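Local coordinates for terminal oxygenase component of carbazole (Janthinobacterium sp., PDB 7BUG) that is the Rieske oxygenase component that dihydroxylates carbazole at its angular C-9a and adjacent C-1 positions, passing electrons from a [2Fe-2S] cluster to a mononuclear iron, at the interface of chains A and B. Coordinates in Å, arbitrary orientation; residue numbers count along the deposited sequence, not the author numbering. Chains: chain A/B, Terminal oxygenase component of carbazole.

Contact 1: the interface of chains A and B. Residues chain A 74, 78, 91-92; chain B 335-336, 339-340.
The phenol oxygen OH of A:Tyr92 rests against the thioether end of B:Met340, 3.3 Å from its methyl CE, a polar atom against a soft apolar group rather than a hydrogen bond. The two side chains cross at about a right angle. B:Met340 bends at its last torsion (chi3 -70°), which turns CE back toward the phenol while SD sits at the edge of the tyrosine ring, in its plane and 3.8 Å from A:Tyr92 CE2. On the chain A side, A:Val74 backs this up: its CG1 branch touches B:Met340 CG and also lies beside the backbone carbonyl oxygen of B:Ala339, at 3.6 Å.

Next to this, B:Trp335 sets a tilted edge, the CZ3 and CH2 corner of its benzo ring, against one face of A:Trp91, CZ3 coming 3.4 Å from A:Trp91 CZ3 and standing off the ring centre toward the rim. On that same face is A:Val78, whose CG1, anti to its own backbone N (chi1 169°), also reaches B:Trp335 CZ3 at 3.4 Å, so the corner is held between a ring face and a methyl. The opposite face of A:Trp91 is backed by CB of A:Tyr92, the next residue along. B:Ala339 CB presses on the CZ2 and CH2 side of the indole, 3.6 Å from A:Trp91 CZ2, while B:Ala336 CB meets both A:Trp91 CZ3 and A:Tyr92 CE1. The small methyls probably allow A:Trp91 and A:Tyr92 to lie close to helix 331-345.

A:Trp91 and A:Tyr92 are the two spacers of the Rieske Cys-X-X-His loop, between the cluster ligands A:Cys90 and A:His93. That helix carries B:Asp333, a ligand of the mononuclear iron, in its first turn. This mainly apolar packing thus seats the cluster-binding end of one subunit against the catalytic domain of its neighbour.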
ATOM      1  N   VAL A  74     -17.681  -4.109 -14.398  1.00  8.23           N
ATOM      2  CA  VAL A  74     -16.606  -3.297 -15.006  1.00  8.73           C
ATOM      3  C   VAL A  74     -17.032  -1.831 -15.084  1.00  9.46           C
ATOM      4  O   VAL A  74     -18.203  -1.516 -15.186  1.00  9.11           O
ATOM      5  CB  VAL A  74     -16.185  -3.829 -16.375  1.00  9.20           C
ATOM      6  CG1 VAL A  74     -15.689  -5.269 -16.319  1.00 10.05           C
ATOM      7  CG2 VAL A  74     -17.282  -3.646 -17.432  1.00  9.37           C
ATOM      8  N   VAL A  78     -13.890   2.329 -19.238  1.00 12.70           N
ATOM      9  CA  VAL A  78     -12.631   1.703 -19.739  1.00 13.49           C
ATOM     10  C   VAL A  78     -12.607   1.754 -21.264  1.00 14.00           C
ATOM     11  O   VAL A  78     -11.539   1.980 -21.858  1.00 14.01           O
ATOM     12  CB  VAL A  78     -12.497   0.272 -19.225  1.00 14.30           C
ATOM     13  CG1 VAL A  78     -11.365  -0.456 -19.927  1.00 15.52           C
ATOM     14  CG2 VAL A  78     -12.312   0.245 -17.718  1.00 15.60           C
ATOM     15  N   TRP A  91     -18.635  -2.210 -23.106  1.00  9.92           N
ATOM     16  CA  TRP A  91     -17.633  -2.742 -24.050  1.00  9.34           C
ATOM     17  C   TRP A  91     -17.449  -4.257 -23.922  1.00  8.84           C
ATOM     18  O   TRP A  91     -16.827  -4.840 -24.822  1.00  9.33           O
ATOM     19  CB  TRP A  91     -16.314  -2.017 -23.830  1.00  8.93           C
ATOM     20  CG  TRP A  91     -15.869  -2.071 -22.414  1.00  9.59           C
ATOM     21  CD1 TRP A  91     -16.104  -1.127 -21.443  1.00  9.02           C
ATOM     22  CD2 TRP A  91     -15.164  -3.151 -21.769  1.00  9.34           C
ATOM     23  NE1 TRP A  91     -15.565  -1.533 -20.254  1.00  9.87           N
ATOM     24  CE2 TRP A  91     -15.021  -2.779 -20.406  1.00  9.29           C
ATOM     25  CE3 TRP A  91     -14.658  -4.372 -22.184  1.00  9.75           C
ATOM     26  CZ2 TRP A  91     -14.354  -3.588 -19.480  1.00 10.20           C
ATOM     27  CZ3 TRP A  91     -14.043  -5.198 -21.262  1.00  9.79           C
ATOM     28  CH2 TRP A  91     -13.904  -4.812 -19.922  1.00 10.83           C
ATOM     29  N   TYR A  92     -17.922  -4.872 -22.837  1.00  8.36           N
ATOM     30  CA  TYR A  92     -17.536  -6.265 -22.557  1.00  8.77           C
ATOM     31  C   TYR A  92     -18.523  -7.214 -23.254  1.00  8.80           C
ATOM     32  O   TYR A  92     -18.086  -8.023 -24.064  1.00  9.71           O
ATOM     33  CB  TYR A  92     -17.413  -6.460 -21.057  1.00  9.74           C
ATOM     34  CG  TYR A  92     -16.531  -7.606 -20.589  1.00 10.01           C
ATOM     35  CD1 TYR A  92     -15.943  -8.512 -21.451  1.00 10.31           C
ATOM     36  CD2 TYR A  92     -16.369  -7.822 -19.221  1.00 10.20           C
ATOM     37  CE1 TYR A  92     -15.151  -9.558 -20.994  1.00 11.78           C
ATOM     38  CE2 TYR A  92     -15.624  -8.890 -18.740  1.00 11.34           C
ATOM     39  CZ  TYR A  92     -15.014  -9.767 -19.625  1.00 12.19           C
ATOM     40  OH  TYR A  92     -14.213 -10.813 -19.216  1.00 14.52           O
TER
ATOM     41  N   TRP B 335      -6.778  -6.643 -20.883  1.00 12.99           N
ATOM     42  CA  TRP B 335      -7.343  -5.463 -20.201  1.00 14.02           C
ATOM     43  C   TRP B 335      -8.759  -5.791 -19.716  1.00 12.53           C
ATOM     44  O   TRP B 335      -9.153  -5.213 -18.693  1.00 12.73           O
ATOM     45  CB  TRP B 335      -7.165  -4.153 -20.976  1.00 18.76           C
ATOM     46  CG  TRP B 335      -7.841  -4.078 -22.268  1.00 18.80           C
ATOM     47  CD1 TRP B 335      -7.275  -4.156 -23.515  1.00 19.78           C
ATOM     48  CD2 TRP B 335      -9.205  -3.660 -22.437  1.00 18.65           C
ATOM     49  NE1 TRP B 335      -8.260  -3.958 -24.445  1.00 20.20           N
ATOM     50  CE2 TRP B 335      -9.459  -3.702 -23.813  1.00 19.32           C
ATOM     51  CE3 TRP B 335     -10.265  -3.437 -21.549  1.00 18.71           C
ATOM     52  CZ2 TRP B 335     -10.730  -3.443 -24.319  1.00 17.26           C
ATOM     53  CZ3 TRP B 335     -11.504  -3.128 -22.054  1.00 20.00           C
ATOM     54  CH2 TRP B 335     -11.730  -3.143 -23.432  1.00 20.09           C
ATOM     55  N   ALA B 336      -9.504  -6.674 -20.364  1.00 12.12           N
ATOM     56  CA  ALA B 336     -10.828  -7.132 -19.859  1.00 12.74           C
ATOM     57  C   ALA B 336     -10.664  -7.710 -18.444  1.00 12.40           C
ATOM     58  O   ALA B 336     -11.442  -7.352 -17.531  1.00 11.59           O
ATOM     59  CB  ALA B 336     -11.499  -8.110 -20.774  1.00 13.13           C
ATOM     60  N   ALA B 339     -10.045  -5.141 -15.852  1.00 11.08           N
ATOM     61  CA  ALA B 339     -11.222  -4.301 -15.624  1.00 10.14           C
ATOM     62  C   ALA B 339     -12.191  -4.989 -14.657  1.00  9.62           C
ATOM     63  O   ALA B 339     -13.035  -4.286 -14.149  1.00  9.88           O
ATOM     64  CB  ALA B 339     -11.925  -3.972 -16.900  1.00 11.15           C
ATOM     65  N   MET B 340     -12.089  -6.304 -14.471  1.00  9.65           N
ATOM     66  CA  MET B 340     -12.993  -7.034 -13.521  1.00  9.84           C
ATOM     67  C   MET B 340     -12.411  -6.980 -12.113  1.00 10.18           C
ATOM     68  O   MET B 340     -13.111  -7.389 -11.170  1.00  9.78           O
ATOM     69  CB  MET B 340     -13.239  -8.473 -13.947  1.00 11.85           C
ATOM     70  CG  MET B 340     -14.343  -8.544 -15.019  1.00 13.98           C
ATOM     71  SD  MET B 340     -14.932 -10.213 -15.299  1.00 17.79           S
ATOM     72  CE  MET B 340     -13.353 -10.651 -16.073  1.00 11.09           C
TER

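Contact 2: the interface of chains A and B. Residues chain A 71-72; chain B 176, 340, 343-344, 353, 355, 366.
This is a head-to-tail interface of the trimer, where the Rieske [2Fe-2S] domain of one subunit docks on the catalytic domain of the next and brings the cluster toward the neighbour's mononuclear iron. A:His71 and A:Arg72 belong to the Cys-X-His loop of the Rieske motif; A:His71 is a cluster ligand, and the arginine beside it carries the polar contact.

A:Arg72 bends at chi2 and chi3 (-58° and -55°), which swings its guanidinium into an acid-lined site on chain B. A:Arg72 NE and NH2 both take hold of one atom, the phenol oxygen OH of B:Tyr344, side-on and within the guanidinium plane; the NE bond is nearly straight at 2.9 Å, the NH2 bond longer and more bent. The tyrosine ring stands almost square to the guanidinium. A:Arg72 NH2 also reaches OE1 of B:Glu176 at 2.7 Å, a short but bent salt bridge tilted out of the guanidinium plane that meets the carboxylate oxygen almost in line with its C-O bond. B:Met340 sets SD over one guanidinium face, toward its rim, 3.9 Å from A:Arg72 CZ, and B:Leu355 CD2 touches the aliphatic CD.

Behind these partners sits B:Arg366. Its NH2 donates to OE1 of B:Glu176 and to OE1 of B:Glu353, while NE and NH1 take the other oxygen of each acid, which fixes both carboxylates. B:Glu353 OE1 accepts from B:Tyr344 OH at 2.6 Å through its anti lone pair, a pull that should strengthen the phenol oxygen as an acceptor for A:Arg72. The acids probably also offset the closeness of the two arginines. Replacing A:Arg72 with a leucine would probably leave B:Tyr344 OH and B:Glu176 OE1 without their mates across the interface and weaken docking beside the cluster. A:Arg72 CG packs over the centre of the A:His71 ring, probably helping to steady this cluster ligand; A:His71 O lies 3.4 Å from B:Glu353 CB.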
ATOM      1  N   HIS A  71     -23.631  -6.367 -15.037  1.00  8.86           N
ATOM      2  CA  HIS A  71     -23.304  -7.763 -15.382  1.00  9.43           C
ATOM      3  C   HIS A  71     -22.073  -8.229 -14.566  1.00 10.44           C
ATOM      4  O   HIS A  71     -22.222  -8.987 -13.598  1.00 11.28           O
ATOM      5  CB  HIS A  71     -23.134  -7.832 -16.910  1.00 10.13           C
ATOM      6  CG  HIS A  71     -22.762  -9.161 -17.398  1.00  9.64           C
ATOM      7  ND1 HIS A  71     -21.885  -9.298 -18.457  1.00  9.51           N
ATOM      8  CD2 HIS A  71     -23.129 -10.392 -16.989  1.00  9.54           C
ATOM      9  CE1 HIS A  71     -21.733 -10.588 -18.713  1.00  9.26           C
ATOM     10  NE2 HIS A  71     -22.533 -11.298 -17.803  1.00  8.57           N
ATOM     11  N   ARG A  72     -20.872  -7.799 -14.969  1.00 10.39           N
ATOM     12  CA  ARG A  72     -19.608  -8.230 -14.305  1.00  9.84           C
ATOM     13  C   ARG A  72     -18.931  -7.055 -13.597  1.00  9.76           C
ATOM     14  O   ARG A  72     -17.768  -7.186 -13.164  1.00 11.06           O
ATOM     15  CB  ARG A  72     -18.676  -8.946 -15.291  1.00 10.92           C
ATOM     16  CG  ARG A  72     -19.312 -10.138 -15.998  1.00 11.14           C
ATOM     17  CD  ARG A  72     -19.854 -11.265 -15.135  1.00 11.23           C
ATOM     18  NE  ARG A  72     -18.822 -11.769 -14.232  1.00 13.07           N
ATOM     19  CZ  ARG A  72     -17.902 -12.666 -14.527  1.00 13.57           C
ATOM     20  NH1 ARG A  72     -17.922 -13.273 -15.695  1.00 15.78           N
ATOM     21  NH2 ARG A  72     -17.019 -12.987 -13.609  1.00 15.18           N
TER
ATOM     22  N   GLU B 176     -12.526 -17.162 -16.501  1.00 10.00           N
ATOM     23  CA  GLU B 176     -13.942 -16.883 -16.888  1.00 10.61           C
ATOM     24  C   GLU B 176     -13.917 -16.072 -18.174  1.00 11.79           C
ATOM     25  O   GLU B 176     -14.730 -16.391 -19.036  1.00 12.51           O
ATOM     26  CB  GLU B 176     -14.683 -16.190 -15.765  1.00 11.18           C
ATOM     27  CG  GLU B 176     -14.824 -17.154 -14.612  1.00 11.47           C
ATOM     28  CD  GLU B 176     -15.745 -16.709 -13.489  1.00 12.25           C
ATOM     29  OE1 GLU B 176     -16.398 -15.653 -13.620  1.00 11.72           O
ATOM     30  OE2 GLU B 176     -15.768 -17.443 -12.458  1.00 11.83           O
ATOM     31  N   MET B 340     -12.089  -6.304 -14.471  1.00  9.65           N
ATOM     32  CA  MET B 340     -12.993  -7.034 -13.521  1.00  9.84           C
ATOM     33  C   MET B 340     -12.411  -6.980 -12.113  1.00 10.18           C
ATOM     34  O   MET B 340     -13.111  -7.389 -11.170  1.00  9.78           O
ATOM     35  CB  MET B 340     -13.239  -8.473 -13.947  1.00 11.85           C
ATOM     36  CG  MET B 340     -14.343  -8.544 -15.019  1.00 13.98           C
ATOM     37  SD  MET B 340     -14.932 -10.213 -15.299  1.00 17.79           S
ATOM     38  CE  MET B 340     -13.353 -10.651 -16.073  1.00 11.09           C
ATOM     39  N   PHE B 343     -14.378  -5.074  -8.991  1.00  9.98           N
ATOM     40  CA  PHE B 343     -15.693  -5.610  -8.514  1.00 11.09           C
ATOM     41  C   PHE B 343     -15.517  -6.894  -7.700  1.00 12.02           C
ATOM     42  O   PHE B 343     -16.380  -7.136  -6.799  1.00 11.96           O
ATOM     43  CB  PHE B 343     -16.563  -5.908  -9.727  1.00 11.60           C
ATOM     44  CG  PHE B 343     -18.013  -6.242  -9.478  1.00 11.29           C
ATOM     45  CD1 PHE B 343     -18.805  -5.328  -8.797  1.00 12.58           C
ATOM     46  CD2 PHE B 343     -18.594  -7.367 -10.041  1.00 11.76           C
ATOM     47  CE1 PHE B 343     -20.179  -5.534  -8.660  1.00 12.54           C
ATOM     48  CE2 PHE B 343     -19.968  -7.560  -9.936  1.00 12.43           C
ATOM     49  CZ  PHE B 343     -20.748  -6.624  -9.267  1.00 12.02           C
ATOM     50  N   TYR B 344     -14.474  -7.670  -7.963  1.00 11.51           N
ATOM     51  CA  TYR B 344     -14.234  -8.970  -7.293  1.00 11.74           C
ATOM     52  C   TYR B 344     -13.217  -8.822  -6.151  1.00 14.60           C
ATOM     53  O   TYR B 344     -13.126  -9.801  -5.371  1.00 14.86           O
ATOM     54  CB  TYR B 344     -13.917 -10.058  -8.328  1.00 11.55           C
ATOM     55  CG  TYR B 344     -15.115 -10.410  -9.168  1.00 11.27           C
ATOM     56  CD1 TYR B 344     -16.074 -11.308  -8.731  1.00 11.14           C
ATOM     57  CD2 TYR B 344     -15.356  -9.768 -10.363  1.00 11.14           C
ATOM     58  CE1 TYR B 344     -17.182 -11.593  -9.492  1.00 11.35           C
ATOM     59  CE2 TYR B 344     -16.457 -10.044 -11.153  1.00 11.77           C
ATOM     60  CZ  TYR B 344     -17.405 -10.929 -10.687  1.00 11.84           C
ATOM     61  OH  TYR B 344     -18.516 -11.166 -11.463  1.00 12.67           O
ATOM     62  N   GLU B 353     -22.829  -9.671  -8.838  1.00 11.26           N
ATOM     63  CA  GLU B 353     -22.925  -9.846 -10.303  1.00 12.11           C
ATOM     64  C   GLU B 353     -24.356 -10.222 -10.709  1.00 11.99           C
ATOM     65  O   GLU B 353     -25.097 -10.907  -9.918  1.00 11.62           O
ATOM     66  CB  GLU B 353     -21.939 -10.903 -10.781  1.00 11.73           C
ATOM     67  CG  GLU B 353     -22.247 -12.296 -10.310  1.00 11.85           C
ATOM     68  CD  GLU B 353     -21.280 -13.423 -10.590  1.00 11.96           C
ATOM     69  OE1 GLU B 353     -20.099 -13.171 -10.976  1.00 12.87           O
ATOM     70  OE2 GLU B 353     -21.733 -14.621 -10.404  1.00 12.98           O
ATOM     71  N   LEU B 355     -25.855 -12.271 -13.743  1.00 13.17           N
ATOM     72  CA  LEU B 355     -25.502 -13.107 -14.898  1.00 13.54           C
ATOM     73  C   LEU B 355     -26.648 -13.147 -15.903  1.00 13.90           C
ATOM     74  O   LEU B 355     -27.787 -12.889 -15.534  1.00 15.69           O
ATOM     75  CB  LEU B 355     -25.177 -14.509 -14.400  1.00 13.73           C
ATOM     76  CG  LEU B 355     -23.980 -14.568 -13.443  1.00 13.69           C
ATOM     77  CD1 LEU B 355     -23.589 -16.007 -13.175  1.00 16.76           C
ATOM     78  CD2 LEU B 355     -22.770 -13.783 -13.949  1.00 14.07           C
ATOM     79  N   ARG B 366     -17.703 -23.140 -12.831  1.00 10.94           N
ATOM     80  CA  ARG B 366     -17.565 -22.828 -11.375  1.00 12.61           C
ATOM     81  C   ARG B 366     -17.983 -24.083 -10.571  1.00 12.73           C
ATOM     82  O   ARG B 366     -17.302 -24.430  -9.580  1.00 13.59           O
ATOM     83  CB  ARG B 366     -18.389 -21.624 -10.925  1.00 12.55           C
ATOM     84  CG  ARG B 366     -17.931 -20.323 -11.564  1.00 12.25           C
ATOM     85  CD  ARG B 366     -18.826 -19.227 -11.112  1.00 12.90           C
ATOM     86  NE  ARG B 366     -18.402 -17.915 -11.568  1.00 12.55           N
ATOM     87  CZ  ARG B 366     -19.141 -16.841 -11.457  1.00 13.22           C
ATOM     88  NH1 ARG B 366     -20.312 -16.870 -10.832  1.00 14.62           N
ATOM     89  NH2 ARG B 366     -18.694 -15.686 -11.949  1.00 12.56           N
TER

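Contact 1 and contact 2 lie about 11 Å apart between the centres of their C-alpha atoms and share B:Met340, which serves a tyrosine in one and an arginine in the other. Both rest on helix 331-345 of chain B, contact 1 along its middle turns and contact 2 toward its end and the segments packed round it. From chain A come the two cluster-binding loops, Cys-X-His and Cys-X-X-His, and the 3-10 helix 76-79. Apolar packing and a charged network probably hold the Rieske tip in place together against the neighbour's iron domain, consistent with electron transfer between subunits of the trimer.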